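Local coordinates for alpha-glucosidase (Pseudoalteromonas sp. K8, PDB 5HQA), which hydrolyses alpha-glucosidic linkages as a chloride-activated, calcium-containing glycoside hydrolase of family 97 and binds the inhibitor acarbose, at residues Tyr295-Tyr303 with Tyr345-Leu353. Numbering follows the deposited sequence.
Sequences YYMDFAAKY and YSKQTGVQL
The 295-303 segment of helix 290-303 and the 345-349 end of helix 339-349 run nearly parallel, their segment axes 21° apart in direction and 10.4 Å at closest approach, and the chain after the second helix brings Val-351 CA to 6.0 Å from Met-297 CA. Met-297 fills the groove between them: its SD lies at the edge of the Tyr-345 ring, 3.8 Å from CD2, a Met-aromatic contact close to the ring plane. A bend at chi3 (119°) turns its CE between Ser-346 CA and the carbonyl of Val-351, 3.3 Å from that O. On the solvent side, Tyr-345 OH donates to the syn lone pair of Asp-298 OD1 at 2.6 Å, carboxylate and ring planes 64° apart. These are neighbouring helices of the family 97 (beta/alpha)8-type catalytic barrel; Val-351 leads into parallel strand 352-358 beside strand 307-310, whose Val-308 touches both Met-297 and Val-351. The branches of Val-351 divide the packing, CG1 lying 3.6 Å from Ala-300 CB and CG2 3.7 Å from Ala-301 CB. Thr-349 OG1 secures the turn at positive-phi Gly-350, accepting from Val-351 N in an ST turn and donating to Tyr-345 O, which Thr-349 N reaches from the opposite face of the carbonyl plane.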
# COMPACT_ATOMS: atom_id res chain seq x y z
N TYR A 295 -28.53 -9.21 8.52
CA TYR A 295 -28.97 -7.83 8.31
C TYR A 295 -28.01 -7.09 7.40
O TYR A 295 -28.44 -6.36 6.49
CB TYR A 295 -29.12 -7.14 9.66
CG TYR A 295 -29.18 -5.62 9.61
CD1 TYR A 295 -30.37 -4.96 9.36
CD2 TYR A 295 -28.04 -4.86 9.84
CE1 TYR A 295 -30.42 -3.57 9.32
CE2 TYR A 295 -28.08 -3.48 9.80
CZ TYR A 295 -29.27 -2.84 9.54
OH TYR A 295 -29.29 -1.46 9.51
N TYR A 296 -26.70 -7.26 7.61
CA TYR A 296 -25.72 -6.61 6.73
C TYR A 296 -25.79 -7.19 5.32
O TYR A 296 -25.66 -6.45 4.33
CB TYR A 296 -24.31 -6.76 7.31
CG TYR A 296 -23.94 -5.67 8.30
CD1 TYR A 296 -24.53 -5.61 9.55
CD2 TYR A 296 -22.98 -4.71 7.98
CE1 TYR A 296 -24.19 -4.62 10.46
CE2 TYR A 296 -22.62 -3.72 8.88
CZ TYR A 296 -23.23 -3.68 10.11
OH TYR A 296 -22.89 -2.69 11.01
N MET A 297 -25.98 -8.51 5.19
CA MET A 297 -26.07 -9.10 3.85
C MET A 297 -27.28 -8.58 3.10
O MET A 297 -27.20 -8.33 1.88
CB MET A 297 -26.12 -10.62 3.95
CG MET A 297 -24.76 -11.24 4.23
SD MET A 297 -24.91 -12.94 4.80
CE MET A 297 -24.04 -13.80 3.55
N ASP A 298 -28.41 -8.41 3.79
CA ASP A 298 -29.59 -7.83 3.15
C ASP A 298 -29.28 -6.43 2.63
O ASP A 298 -29.65 -6.08 1.50
CB ASP A 298 -30.76 -7.77 4.14
CG ASP A 298 -31.32 -9.14 4.47
OD1 ASP A 298 -31.15 -10.08 3.66
OD2 ASP A 298 -31.95 -9.27 5.55
N PHE A 299 -28.62 -5.62 3.45
CA PHE A 299 -28.24 -4.27 3.02
C PHE A 299 -27.30 -4.33 1.83
O PHE A 299 -27.49 -3.60 0.84
CB PHE A 299 -27.59 -3.53 4.20
CG PHE A 299 -27.19 -2.11 3.89
CD1 PHE A 299 -28.08 -1.07 4.10
CD2 PHE A 299 -25.92 -1.82 3.41
CE1 PHE A 299 -27.72 0.24 3.83
CE2 PHE A 299 -25.55 -0.51 3.13
CZ PHE A 299 -26.45 0.52 3.34
N ALA A 300 -26.28 -5.18 1.90
CA ALA A 300 -25.34 -5.31 0.79
C ALA A 300 -26.04 -5.72 -0.49
O ALA A 300 -25.76 -5.18 -1.57
CB ALA A 300 -24.23 -6.31 1.14
N ALA A 301 -26.98 -6.67 -0.40
CA ALA A 301 -27.69 -7.12 -1.60
C ALA A 301 -28.52 -5.98 -2.19
O ALA A 301 -28.59 -5.83 -3.41
CB ALA A 301 -28.57 -8.32 -1.27
N LYS A 302 -29.15 -5.17 -1.34
CA LYS A 302 -30.02 -4.12 -1.84
C LYS A 302 -29.23 -2.98 -2.47
O LYS A 302 -29.68 -2.38 -3.46
CB LYS A 302 -30.92 -3.60 -0.72
CG LYS A 302 -31.84 -2.47 -1.12
CD LYS A 302 -32.84 -2.14 -0.02
CE LYS A 302 -33.79 -1.04 -0.47
NZ LYS A 302 -34.94 -0.90 0.48
N TYR A 303 -28.04 -2.67 -1.95
CA TYR A 303 -27.33 -1.46 -2.35
C TYR A 303 -26.08 -1.73 -3.18
O TYR A 303 -25.34 -0.79 -3.48
CB TYR A 303 -27.02 -0.62 -1.11
CG TYR A 303 -28.29 -0.05 -0.53
CD1 TYR A 303 -28.94 1.00 -1.17
CD2 TYR A 303 -28.86 -0.57 0.63
CE1 TYR A 303 -30.12 1.53 -0.66
CE2 TYR A 303 -30.04 -0.05 1.14
CZ TYR A 303 -30.66 1.00 0.49
OH TYR A 303 -31.83 1.54 0.99
N TYR A 345 -27.22 -18.46 3.37
CA TYR A 345 -27.73 -17.11 3.13
C TYR A 345 -26.88 -16.38 2.09
O TYR A 345 -27.41 -15.57 1.32
CB TYR A 345 -27.79 -16.33 4.44
CG TYR A 345 -28.88 -15.28 4.45
CD1 TYR A 345 -30.22 -15.64 4.37
CD2 TYR A 345 -28.57 -13.93 4.53
CE1 TYR A 345 -31.22 -14.69 4.38
CE2 TYR A 345 -29.56 -12.97 4.55
CZ TYR A 345 -30.89 -13.36 4.47
OH TYR A 345 -31.88 -12.40 4.48
N SER A 346 -25.57 -16.65 2.05
CA SER A 346 -24.71 -16.05 1.04
C SER A 346 -25.15 -16.45 -0.36
O SER A 346 -25.18 -15.62 -1.28
CB SER A 346 -23.25 -16.46 1.27
OG SER A 346 -22.97 -17.77 0.78
N LYS A 347 -25.50 -17.73 -0.55
CA LYS A 347 -25.97 -18.18 -1.85
C LYS A 347 -27.33 -17.59 -2.18
O LYS A 347 -27.58 -17.22 -3.33
CB LYS A 347 -25.99 -19.71 -1.87
CG LYS A 347 -24.58 -20.31 -1.77
CD LYS A 347 -24.57 -21.82 -1.54
CE LYS A 347 -23.13 -22.31 -1.35
NZ LYS A 347 -23.05 -23.71 -0.83
N GLN A 348 -28.22 -17.48 -1.18
CA GLN A 348 -29.53 -16.89 -1.42
C GLN A 348 -29.41 -15.43 -1.86
O GLN A 348 -30.06 -15.01 -2.83
CB GLN A 348 -30.40 -16.95 -0.17
CG GLN A 348 -30.87 -18.31 0.28
CD GLN A 348 -31.66 -18.20 1.56
OE1 GLN A 348 -32.52 -17.32 1.70
NE2 GLN A 348 -31.37 -19.07 2.53
N THR A 349 -28.61 -14.65 -1.14
CA THR A 349 -28.54 -13.21 -1.36
C THR A 349 -27.53 -12.81 -2.43
O THR A 349 -27.60 -11.69 -2.93
CB THR A 349 -28.16 -12.49 -0.06
OG1 THR A 349 -26.85 -12.92 0.35
CG2 THR A 349 -29.17 -12.77 1.04
N GLY A 350 -26.60 -13.70 -2.79
CA GLY A 350 -25.52 -13.32 -3.68
C GLY A 350 -24.46 -12.46 -3.05
O GLY A 350 -23.58 -11.96 -3.77
N VAL A 351 -24.51 -12.26 -1.74
CA VAL A 351 -23.53 -11.47 -1.00
C VAL A 351 -22.62 -12.43 -0.27
O VAL A 351 -23.09 -13.34 0.42
CB VAL A 351 -24.22 -10.52 -0.01
CG1 VAL A 351 -23.16 -9.77 0.82
CG2 VAL A 351 -25.16 -9.58 -0.74
N GLN A 352 -21.31 -12.24 -0.39
CA GLN A 352 -20.42 -13.20 0.24
C GLN A 352 -20.02 -12.77 1.64
O GLN A 352 -19.99 -11.58 1.97
CB GLN A 352 -19.19 -13.43 -0.62
CG GLN A 352 -19.44 -14.53 -1.61
CD GLN A 352 -18.27 -14.73 -2.48
OE1 GLN A 352 -17.93 -13.85 -3.26
NE2 GLN A 352 -17.61 -15.87 -2.34
N LEU A 353 -19.73 -13.76 2.47
CA LEU A 353 -19.04 -13.51 3.73
C LEU A 353 -17.57 -13.29 3.43
O LEU A 353 -16.96 -14.05 2.67
CB LEU A 353 -19.24 -14.69 4.68
CG LEU A 353 -18.48 -14.66 6.01
CD1 LEU A 353 -18.99 -13.54 6.90
CD2 LEU A 353 -18.63 -16.01 6.70